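Long-range contacts in sphingomyelinase C (Streptomyces griseocarneus, PDB 7CNE), which belongs to the endonuclease/exonuclease/phosphatase family and is built on the two-sheet, DNase I-like fold of that family: residues A[70-80]-A[99-110]; A[81-92]-A[111-119]. All coordinates share one frame; numbering follows the deposited sequence.

Contact 1: residues A[70-80]-A[99-110]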
loop_
_atom_site.group_PDB
_atom_site.type_symbol
_atom_site.label_atom_id
_atom_site.label_comp_id
_atom_site.label_asym_id
_atom_site.label_seq_id
_atom_site.Cartn_x
_atom_site.Cartn_y
_atom_site.Cartn_z
ATOM N N ARG A 70 3.855 -18.404 4.203
ATOM C CA ARG A 70 2.443 -18.170 3.908
ATOM C C ARG A 70 2.222 -17.472 2.569
ATOM O O ARG A 70 1.185 -17.688 1.932
ATOM C CB ARG A 70 1.802 -17.340 5.032
ATOM C CG ARG A 70 1.937 -17.945 6.447
ATOM C CD ARG A 70 1.971 -16.846 7.538
ATOM N NE ARG A 70 3.325 -16.308 7.732
ATOM C CZ ARG A 70 3.688 -15.449 8.690
ATOM N NH1 ARG A 70 2.804 -15.002 9.575
ATOM N NH2 ARG A 70 4.950 -15.039 8.764
ATOM N N TYR A 71 3.165 -16.638 2.123
ATOM C CA TYR A 71 3.048 -15.885 0.869
ATOM C C TYR A 71 4.314 -16.096 0.055
ATOM O O TYR A 71 5.196 -15.228 0.024
ATOM C CB TYR A 71 2.814 -14.398 1.147
ATOM C CG TYR A 71 1.658 -14.184 2.093
ATOM C CD1 TYR A 71 0.353 -14.350 1.663
ATOM C CD2 TYR A 71 1.870 -13.867 3.427
ATOM C CE1 TYR A 71 -0.713 -14.167 2.526
ATOM C CE2 TYR A 71 0.807 -13.678 4.298
ATOM C CZ TYR A 71 -0.481 -13.826 3.836
ATOM O OH TYR A 71 -1.550 -13.644 4.686
ATOM N N PRO A 72 4.428 -17.231 -0.639
ATOM C CA PRO A 72 5.713 -17.582 -1.267
ATOM C C PRO A 72 6.052 -16.769 -2.501
ATOM O O PRO A 72 7.218 -16.746 -2.898
ATOM C CB PRO A 72 5.536 -19.066 -1.636
ATOM C CG PRO A 72 4.316 -19.533 -0.886
ATOM C CD PRO A 72 3.440 -18.314 -0.787
ATOM N N TYR A 73 5.085 -16.148 -3.154
ATOM C CA TYR A 73 5.319 -15.495 -4.433
ATOM C C TYR A 73 5.305 -13.990 -4.212
ATOM O O TYR A 73 4.292 -13.426 -3.777
ATOM C CB TYR A 73 4.271 -15.943 -5.449
ATOM C CG TYR A 73 4.178 -17.465 -5.536
ATOM C CD1 TYR A 73 5.081 -18.183 -6.309
ATOM C CD2 TYR A 73 3.190 -18.176 -4.837
ATOM C CE1 TYR A 73 5.017 -19.566 -6.396
ATOM C CE2 TYR A 73 3.114 -19.573 -4.916
ATOM C CZ TYR A 73 4.036 -20.255 -5.704
ATOM O OH TYR A 73 3.995 -21.628 -5.803
ATOM N N GLN A 74 6.441 -13.343 -4.466
ATOM C CA GLN A 74 6.602 -11.962 -4.036
ATOM C C GLN A 74 7.279 -11.129 -5.117
ATOM O O GLN A 74 8.082 -11.632 -5.908
ATOM C CB GLN A 74 7.408 -11.887 -2.729
ATOM C CG GLN A 74 6.975 -12.877 -1.644
ATOM C CD GLN A 74 7.759 -12.686 -0.358
ATOM O OE1 GLN A 74 8.731 -11.938 -0.335
ATOM N NE2 GLN A 74 7.323 -13.333 0.725
ATOM N N THR A 75 6.950 -9.822 -5.132
ATOM C CA THR A 75 7.687 -8.877 -5.954
ATOM C C THR A 75 8.846 -8.294 -5.164
ATOM O O THR A 75 8.840 -8.315 -3.932
ATOM C CB THR A 75 6.776 -7.741 -6.409
ATOM O OG1 THR A 75 6.538 -6.850 -5.305
ATOM C CG2 THR A 75 5.461 -8.288 -6.932
ATOM N N PRO A 76 9.842 -7.726 -5.842
ATOM C CA PRO A 76 10.769 -6.823 -5.152
ATOM C C PRO A 76 10.022 -5.615 -4.593
ATOM O O PRO A 76 8.830 -5.398 -4.837
ATOM C CB PRO A 76 11.765 -6.408 -6.246
ATOM C CG PRO A 76 11.595 -7.426 -7.352
ATOM C CD PRO A 76 10.143 -7.835 -7.281
ATOM N N VAL A 77 10.742 -4.817 -3.809
ATOM C CA VAL A 77 10.227 -3.508 -3.433
ATOM C C VAL A 77 10.322 -2.588 -4.642
ATOM O O VAL A 77 11.383 -2.478 -5.266
ATOM C CB VAL A 77 11.002 -2.940 -2.234
ATOM C CG1 VAL A 77 10.477 -1.549 -1.878
ATOM C CG2 VAL A 77 10.894 -3.879 -1.035
ATOM N N VAL A 78 9.204 -1.943 -4.991
ATOM C CA VAL A 78 9.157 -1.089 -6.173
ATOM C C VAL A 78 10.225 -0.010 -6.072
ATOM O O VAL A 78 10.367 0.651 -5.034
ATOM C CB VAL A 78 7.769 -0.452 -6.322
ATOM C CG1 VAL A 78 7.827 0.751 -7.274
ATOM C CG2 VAL A 78 6.742 -1.479 -6.796
ATOM N N GLY A 79 10.989 0.161 -7.146
ATOM C CA GLY A 79 11.906 1.271 -7.265
ATOM C C GLY A 79 13.306 1.039 -6.736
ATOM O O GLY A 79 14.123 1.960 -6.815
ATOM N N ARG A 80 13.605 -0.146 -6.180
ATOM C CA ARG A 80 14.975 -0.449 -5.762
ATOM C C ARG A 80 15.911 -0.565 -6.959
ATOM O O ARG A 80 16.988 0.047 -6.982
ATOM C CB ARG A 80 15.013 -1.744 -4.949
ATOM C CG ARG A 80 15.151 -1.548 -3.465
ATOM C CD ARG A 80 15.561 -2.841 -2.799
ATOM N NE ARG A 80 14.874 -3.008 -1.526
ATOM C CZ ARG A 80 15.051 -4.038 -0.707
ATOM N NH1 ARG A 80 15.907 -5.008 -1.017
ATOM N NH2 ARG A 80 14.375 -4.094 0.431
ATOM N N ASP A 99 13.689 4.096 -2.651
ATOM C CA ASP A 99 12.756 3.323 -3.456
ATOM C C ASP A 99 11.320 3.720 -3.104
ATOM O O ASP A 99 11.075 4.574 -2.251
ATOM C CB ASP A 99 13.005 1.819 -3.298
ATOM C CG ASP A 99 12.777 1.305 -1.871
ATOM O OD1 ASP A 99 11.727 1.602 -1.259
ATOM O OD2 ASP A 99 13.629 0.539 -1.381
ATOM N N GLY A 100 10.352 3.104 -3.790
ATOM C CA GLY A 100 8.945 3.420 -3.584
ATOM C C GLY A 100 8.275 2.711 -2.419
ATOM O O GLY A 100 7.120 3.018 -2.112
ATOM N N GLY A 101 8.955 1.759 -1.777
ATOM C CA GLY A 101 8.432 1.144 -0.565
ATOM C C GLY A 101 7.287 0.166 -0.738
ATOM O O GLY A 101 6.755 -0.317 0.271
ATOM N N VAL A 102 6.894 -0.163 -1.965
ATOM C CA VAL A 102 5.756 -1.047 -2.215
ATOM C C VAL A 102 6.255 -2.439 -2.586
ATOM O O VAL A 102 7.119 -2.586 -3.462
ATOM C CB VAL A 102 4.847 -0.478 -3.320
ATOM C CG1 VAL A 102 3.789 -1.491 -3.717
ATOM C CG2 VAL A 102 4.191 0.814 -2.838
ATOM N N THR A 103 5.684 -3.468 -1.950
ATOM C CA THR A 103 5.892 -4.840 -2.391
ATOM C C THR A 103 4.578 -5.618 -2.276
ATOM O O THR A 103 3.726 -5.310 -1.437
ATOM C CB THR A 103 7.019 -5.525 -1.575
ATOM O OG1 THR A 103 7.204 -6.869 -2.036
ATOM C CG2 THR A 103 6.670 -5.546 -0.102
ATOM N N VAL A 104 4.409 -6.610 -3.147
ATOM C CA VAL A 104 3.208 -7.439 -3.191
ATOM C C VAL A 104 3.610 -8.876 -2.900
ATOM O O VAL A 104 4.514 -9.410 -3.554
ATOM C CB VAL A 104 2.490 -7.365 -4.556
ATOM C CG1 VAL A 104 1.266 -8.285 -4.562
ATOM C CG2 VAL A 104 2.101 -5.924 -4.895
ATOM N N LEU A 105 2.914 -9.500 -1.943
ATOM C CA LEU A 105 3.140 -10.879 -1.525
ATOM C C LEU A 105 1.877 -11.687 -1.793
ATOM O O LEU A 105 0.755 -11.194 -1.599
ATOM C CB LEU A 105 3.495 -10.967 -0.022
ATOM C CG LEU A 105 4.280 -9.794 0.586
ATOM C CD1 LEU A 105 4.443 -9.923 2.124
ATOM C CD2 LEU A 105 5.639 -9.641 -0.080
ATOM N N SER A 106 2.049 -12.933 -2.211
ATOM C CA SER A 106 0.913 -13.702 -2.690
ATOM C C SER A 106 1.047 -15.163 -2.300
ATOM O O SER A 106 2.118 -15.755 -2.447
ATOM C CB SER A 106 0.793 -13.574 -4.215
ATOM O OG SER A 106 -0.271 -14.359 -4.700
ATOM N N LYS A 107 -0.058 -15.726 -1.810
ATOM C CA LYS A 107 -0.190 -17.166 -1.631
ATOM C C LYS A 107 -0.201 -17.901 -2.969
ATOM O O LYS A 107 0.212 -19.066 -3.046
ATOM C CB LYS A 107 -1.473 -17.432 -0.828
ATOM C CG LYS A 107 -1.957 -18.856 -0.813
ATOM C CD LYS A 107 -3.217 -18.985 0.025
ATOM C CE LYS A 107 -3.665 -20.431 0.070
ATOM N NZ LYS A 107 -4.896 -20.558 0.882
ATOM N N TRP A 108 -0.642 -17.235 -4.035
ATOM C CA TRP A 108 -0.898 -17.764 -5.367
ATOM C C TRP A 108 0.232 -17.412 -6.329
ATOM O O TRP A 108 0.799 -16.320 -6.241
ATOM C CB TRP A 108 -2.226 -17.216 -5.894
ATOM C CG TRP A 108 -3.329 -17.529 -4.920
ATOM C CD1 TRP A 108 -3.810 -16.725 -3.921
ATOM C CD2 TRP A 108 -4.052 -18.756 -4.827
ATOM N NE1 TRP A 108 -4.794 -17.387 -3.210
ATOM C CE2 TRP A 108 -4.964 -18.631 -3.755
ATOM C CE3 TRP A 108 -4.023 -19.955 -5.551
ATOM C CZ2 TRP A 108 -5.842 -19.658 -3.394
ATOM C CZ3 TRP A 108 -4.899 -20.974 -5.187
ATOM C CH2 TRP A 108 -5.791 -20.816 -4.122
ATOM N N PRO A 109 0.561 -18.340 -7.231
ATOM C CA PRO A 109 1.694 -18.135 -8.144
ATOM C C PRO A 109 1.574 -16.846 -8.942
ATOM O O PRO A 109 0.499 -16.491 -9.435
ATOM C CB PRO A 109 1.633 -19.359 -9.065
ATOM C CG PRO A 109 0.971 -20.417 -8.215
ATOM C CD PRO A 109 -0.065 -19.663 -7.413
ATOM N N ILE A 110 2.707 -16.166 -9.094
ATOM C CA ILE A 110 2.779 -14.946 -9.889
ATOM C C ILE A 110 3.122 -15.329 -11.322
ATOM O O ILE A 110 4.152 -15.961 -11.574
ATOM C CB ILE A 110 3.809 -13.961 -9.319
ATOM C CG1 ILE A 110 3.296 -13.351 -8.011
ATOM C CG2 ILE A 110 4.103 -12.878 -10.340
ATOM C CD1 ILE A 110 4.348 -12.508 -7.254
HETATM O O HOH W 1 13.278 -1.513 0.509
#
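Backbone bonds between Tyr73 and Ser106 open the pairing of 70-80 with 99-110, an antiparallel edge where Tyr73 N gives a straight bond to Ser106 O and the return bond from Ser106 N is weak. Further along, Thr75 N reaches Val104 O at 2.9 Å and Val78 N reaches Val102 O at 2.7 Å.

Between these, side-chain hydroxyls stand in for the backbone. Thr75 OG1, set between its own N and carbonyl carbon (chi1 75°), accepts from Val104 N at 3.0 Å and donates to Pro76 O. Thr103 OG1 donates to Thr75 O at 2.9 Å, from well above the carbonyl plane.

Apolar contact gathers round Tyr71, Tyr73 and Leu105. Pro109 CA sits over the middle of the Tyr73 ring, 3.6 Å from its centroid, a CH-pi contact, while Pro72 CB lies over the opposite face and Ile110 CG1 against Tyr73 CB. Tyr71 CB meets Leu105 CB. Leu105 CD2 lies 3.7 Å from Gln74 CD, in an amide held by NE2 donating to Tyr71 O and OE1 accepting from Lys64.

Charge enters at the far end, where a long salt bridge joins Arg80 NE to Asp99 OD2 at 3.8 Å. A water links Arg80 NH2 to the same oxygen, and Arg80 NH1 pairs with Asp61.

The chemistry implies a pairing continued by side chains: the Thr75 hydroxyl takes Val104 N in place of its own carbonyl, which Thr103 OG1 and Lys64 bond instead.

Contact 2: residues A[81-92]-A[111-119]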
loop_
_atom_site.group_PDB
_atom_site.type_symbol
_atom_site.label_atom_id
_atom_site.label_comp_id
_atom_site.label_asym_id
_atom_site.label_seq_id
_atom_site.Cartn_x
_atom_site.Cartn_y
_atom_site.Cartn_z
ATOM N N SER A 81 15.531 -1.362 -7.953
ATOM C CA SER A 81 16.336 -1.537 -9.154
ATOM C C SER A 81 15.459 -2.162 -10.231
ATOM O O SER A 81 14.275 -2.432 -10.011
ATOM C CB SER A 81 17.568 -2.398 -8.872
ATOM O OG SER A 81 17.195 -3.750 -8.688
ATOM N N ARG A 82 16.058 -2.410 -11.404
ATOM C CA ARG A 82 15.374 -3.126 -12.473
ATOM C C ARG A 82 15.387 -4.641 -12.285
ATOM O O ARG A 82 14.655 -5.337 -12.993
ATOM C CB ARG A 82 15.998 -2.777 -13.829
ATOM C CG ARG A 82 15.794 -1.329 -14.235
ATOM C CD ARG A 82 16.385 -1.052 -15.607
ATOM N NE ARG A 82 16.420 0.381 -15.887
ATOM C CZ ARG A 82 15.500 1.022 -16.602
ATOM N NH1 ARG A 82 14.471 0.351 -17.110
ATOM N NH2 ARG A 82 15.607 2.331 -16.809
ATOM N N ASP A 83 16.186 -5.161 -11.359
ATOM C CA ASP A 83 16.315 -6.604 -11.179
ATOM C C ASP A 83 15.050 -7.221 -10.594
ATOM O O ASP A 83 14.399 -6.642 -9.721
ATOM C CB ASP A 83 17.485 -6.923 -10.249
ATOM C CG ASP A 83 18.813 -6.483 -10.809
ATOM O OD1 ASP A 83 18.987 -6.555 -12.045
ATOM O OD2 ASP A 83 19.681 -6.073 -10.008
ATOM N N GLY A 84 14.729 -8.428 -11.047
ATOM C CA GLY A 84 13.655 -9.183 -10.427
ATOM C C GLY A 84 12.263 -8.826 -10.892
ATOM O O GLY A 84 11.291 -9.354 -10.336
ATOM N N TRP A 85 12.142 -7.936 -11.875
ATOM C CA TRP A 85 10.884 -7.576 -12.515
ATOM C C TRP A 85 10.871 -8.085 -13.948
ATOM O O TRP A 85 11.921 -8.180 -14.599
ATOM C CB TRP A 85 10.681 -6.051 -12.547
ATOM C CG TRP A 85 10.668 -5.392 -11.202
ATOM C CD1 TRP A 85 11.703 -4.728 -10.600
ATOM C CD2 TRP A 85 9.560 -5.315 -10.298
ATOM N NE1 TRP A 85 11.307 -4.252 -9.376
ATOM C CE2 TRP A 85 9.998 -4.602 -9.161
ATOM C CE3 TRP A 85 8.242 -5.791 -10.334
ATOM C CZ2 TRP A 85 9.161 -4.342 -8.068
ATOM C CZ3 TRP A 85 7.403 -5.531 -9.233
ATOM C CH2 TRP A 85 7.874 -4.809 -8.127
ATOM N N ASP A 86 9.667 -8.382 -14.448
ATOM C CA ASP A 86 9.518 -8.705 -15.863
ATOM C C ASP A 86 9.595 -7.469 -16.747
ATOM O O ASP A 86 9.927 -7.591 -17.932
ATOM C CB ASP A 86 8.199 -9.441 -16.107
ATOM C CG ASP A 86 8.177 -10.799 -15.448
ATOM O OD1 ASP A 86 9.185 -11.523 -15.573
ATOM O OD2 ASP A 86 7.184 -11.118 -14.767
ATOM N N ALA A 87 9.274 -6.297 -16.208
ATOM C CA ALA A 87 9.448 -5.034 -16.914
ATOM C C ALA A 87 9.472 -3.909 -15.887
ATOM O O ALA A 87 8.966 -4.056 -14.770
ATOM C CB ALA A 87 8.340 -4.805 -17.953
ATOM N N THR A 88 10.104 -2.795 -16.273
ATOM C CA THR A 88 10.082 -1.542 -15.524
ATOM C C THR A 88 9.657 -0.440 -16.483
ATOM O O THR A 88 10.260 -0.289 -17.549
ATOM C CB THR A 88 11.461 -1.197 -14.923
ATOM O OG1 THR A 88 11.839 -2.165 -13.937
ATOM C CG2 THR A 88 11.463 0.208 -14.294
ATOM N N GLY A 89 8.633 0.335 -16.113
ATOM C CA GLY A 89 8.204 1.477 -16.896
ATOM C C GLY A 89 8.114 2.737 -16.047
ATOM O O GLY A 89 8.478 2.739 -14.871
ATOM N N GLY A 90 7.618 3.808 -16.672
ATOM C CA GLY A 90 7.483 5.079 -15.970
ATOM C C GLY A 90 8.817 5.790 -15.787
ATOM O O GLY A 90 9.846 5.405 -16.360
ATOM N N LYS A 91 8.799 6.850 -14.968
ATOM C CA LYS A 91 9.969 7.726 -14.813
ATOM C C LYS A 91 10.969 7.183 -13.787
ATOM O O LYS A 91 11.370 7.866 -12.840
ATOM C CB LYS A 91 9.539 9.140 -14.438
ATOM C CG LYS A 91 9.174 10.014 -15.630
ATOM C CD LYS A 91 8.665 11.385 -15.201
ATOM C CE LYS A 91 8.071 12.129 -16.386
ATOM N NZ LYS A 91 7.377 13.385 -15.981
ATOM N N TYR A 92 11.397 5.940 -14.020
ATOM C CA TYR A 92 12.356 5.288 -13.135
ATOM C C TYR A 92 13.684 6.041 -13.144
ATOM O O TYR A 92 14.166 6.455 -14.196
ATOM C CB TYR A 92 12.558 3.832 -13.576
ATOM C CG TYR A 92 13.673 3.097 -12.853
ATOM C CD1 TYR A 92 13.463 2.524 -11.595
ATOM C CD2 TYR A 92 14.928 2.956 -13.433
ATOM C CE1 TYR A 92 14.489 1.844 -10.932
ATOM C CE2 TYR A 92 15.953 2.286 -12.781
ATOM C CZ TYR A 92 15.728 1.731 -11.536
ATOM O OH TYR A 92 16.749 1.071 -10.894
ATOM N N VAL A 111 2.244 -14.956 -12.255
ATOM C CA VAL A 111 2.463 -15.223 -13.672
ATOM C C VAL A 111 3.311 -14.124 -14.296
ATOM O O VAL A 111 4.131 -14.382 -15.183
ATOM C CB VAL A 111 1.101 -15.372 -14.389
ATOM C CG1 VAL A 111 1.275 -15.493 -15.895
ATOM C CG2 VAL A 111 0.328 -16.575 -13.827
ATOM N N ARG A 112 3.122 -12.885 -13.849
ATOM C CA ARG A 112 3.879 -11.752 -14.356
ATOM C C ARG A 112 3.953 -10.697 -13.264
ATOM O O ARG A 112 2.998 -10.526 -12.503
ATOM C CB ARG A 112 3.234 -11.154 -15.615
ATOM C CG ARG A 112 4.002 -9.953 -16.169
ATOM C CD ARG A 112 3.737 -9.736 -17.631
ATOM N NE ARG A 112 4.556 -8.659 -18.190
ATOM C CZ ARG A 112 5.662 -8.851 -18.900
ATOM N NH1 ARG A 112 6.089 -10.079 -19.139
ATOM N NH2 ARG A 112 6.333 -7.810 -19.374
ATOM N N LYS A 113 5.086 -9.991 -13.190
ATOM C CA LYS A 113 5.231 -8.874 -12.264
ATOM C C LYS A 113 6.018 -7.755 -12.938
ATOM O O LYS A 113 7.073 -7.998 -13.536
ATOM C CB LYS A 113 5.906 -9.313 -10.955
ATOM C CG LYS A 113 7.180 -10.139 -11.114
ATOM C CD LYS A 113 7.730 -10.542 -9.744
ATOM C CE LYS A 113 8.959 -11.433 -9.876
ATOM N NZ LYS A 113 8.557 -12.803 -10.322
ATOM N N GLU A 114 5.482 -6.539 -12.878
ATOM C CA GLU A 114 6.176 -5.365 -13.393
ATOM C C GLU A 114 6.050 -4.229 -12.396
ATOM O O GLU A 114 5.182 -4.234 -11.518
ATOM C CB GLU A 114 5.613 -4.860 -14.734
ATOM C CG GLU A 114 5.107 -5.909 -15.680
ATOM C CD GLU A 114 4.551 -5.300 -16.955
ATOM O OE1 GLU A 114 4.640 -4.059 -17.123
ATOM O OE2 GLU A 114 4.038 -6.073 -17.792
ATOM N N GLN A 115 6.903 -3.225 -12.574
ATOM C CA GLN A 115 6.813 -2.004 -11.800
ATOM C C GLN A 115 6.739 -0.831 -12.767
ATOM O O GLN A 115 7.259 -0.887 -13.885
ATOM C CB GLN A 115 8.015 -1.850 -10.841
ATOM C CG GLN A 115 9.338 -1.638 -11.549
ATOM C CD GLN A 115 10.479 -1.371 -10.595
ATOM O OE1 GLN A 115 10.270 -1.094 -9.411
ATOM N NE2 GLN A 115 11.701 -1.448 -11.105
ATOM N N VAL A 116 6.070 0.225 -12.332
ATOM C CA VAL A 116 5.987 1.468 -13.085
ATOM C C VAL A 116 6.179 2.595 -12.082
ATOM O O VAL A 116 5.475 2.650 -11.069
ATOM C CB VAL A 116 4.640 1.605 -13.828
ATOM C CG1 VAL A 116 4.565 2.921 -14.598
ATOM C CG2 VAL A 116 4.384 0.393 -14.761
ATOM N N ILE A 117 7.144 3.466 -12.342
ATOM C CA ILE A 117 7.386 4.641 -11.505
ATOM C C ILE A 117 6.474 5.768 -11.988
ATOM O O ILE A 117 6.292 5.962 -13.195
ATOM C CB ILE A 117 8.877 5.042 -11.546
ATOM C CG1 ILE A 117 9.777 3.857 -11.161
ATOM C CG2 ILE A 117 9.177 6.322 -10.723
ATOM C CD1 ILE A 117 9.320 3.041 -9.977
ATOM N N PHE A 118 5.870 6.490 -11.048
ATOM C CA PHE A 118 4.899 7.526 -11.397
ATOM C C PHE A 118 5.533 8.624 -12.246
ATOM O O PHE A 118 6.667 9.046 -12.006
ATOM C CB PHE A 118 4.306 8.144 -10.128
ATOM C CG PHE A 118 3.309 7.270 -9.444
ATOM C CD1 PHE A 118 2.263 6.698 -10.166
ATOM C CD2 PHE A 118 3.401 7.018 -8.083
ATOM C CE1 PHE A 118 1.333 5.889 -9.538
ATOM C CE2 PHE A 118 2.471 6.204 -7.450
ATOM C CZ PHE A 118 1.440 5.633 -8.183
ATOM N N ASN A 119 4.790 9.086 -13.247
ATOM C CA ASN A 119 5.243 10.200 -14.072
ATOM C C ASN A 119 4.998 11.546 -13.410
ATOM O O ASN A 119 5.636 12.535 -13.795
ATOM C CB ASN A 119 4.543 10.170 -15.436
ATOM C CG ASN A 119 4.909 8.955 -16.244
ATOM O OD1 ASN A 119 6.014 8.430 -16.116
ATOM N ND2 ASN A 119 3.983 8.494 -17.088
HETATM O O HOH W 2 7.162 -13.099 -12.877
#
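Ser81 meets Gln115 through its carbonyl: Gln115 NE2 donates to Ser81 O at 3.0 Å, from above the carbonyl plane, while the Ser81 hydroxyl accepts from Asp83 N in an ST turn. A type II turn from Arg82 to Trp85 follows, and Gly84 O comes close to Lys113 CE.

Trp85 then lays its indole against Gln115. The CB of Gln115 stands over the six-membered ring, 3.7 Å from its centroid, and the amide continues across the same face with its plane 20° from the ring. Gln115 CG lies between the backbone N and the carbonyl carbon (chi1 67°) and the rest is extended, which carries the amide over the indole toward Thr88 and Ser81. Trp85 NE1 makes no hydrogen bond to this amide, so the two groups meet by stacking.

Asp86 grips Lys113 twice: its N donates to Lys113 O at 2.8 Å, and its OD2 receives Lys113 N at 2.9 Å on the anti side of the carboxylate. A water bridges OD2 to Lys113 NZ. Asp86 CB lies over one face of the Arg112 guanidinium, whose NE bonds Glu114 OE2 in a salt bridge shared with Lys181.

Ala87 O accepts from Gln115 N. Through Thr88 and Gly89 the strands run parallel. Gln115 NE2 donates to Thr88 OG1 at 2.9 Å, nearly straight at 173° and in the amide plane; with the bond to Ser81 and Gly79 N on OE1, this fixes the flip of the amide. Gly89 N donates to Gln115 O and Gly89 O accepts from Ile117 N.

The extended chain of Lys91 passes across Asn119 until NZ meets Asn119 O, on a lone pair, at 2.9 Å. Tyr92 CB finally packs on Ile117 CG1.

Strand 87-90 thus forms a parallel outer edge beside 110-117, in one of the two mixed sheets of the DNase I-like sandwich.

In the fold
Contacts 1 and 2 add outermost strands to different sheets of the sandwich. In contact 1, strand 73-74 lies antiparallel to 103-106; in contact 2, strand 87-90 runs parallel to 110-117. The chain alternates between them, and Ile110 leads directly into Val111, where the path turns a corner from one sheet to the other. Contact 1 is the more buried, its centre about 11 Å from that of the chain, against about 16 Å for the centre of contact 2, whose Lys91 and Asp86 are exposed. Hydroxyls supplement the backbone in the first, with one long salt bridge at its end; a glutamine amide, Asp86 and Lys91 in the second. Gln115 OE1 joins them through a probable hydrogen bond from Gly79 N.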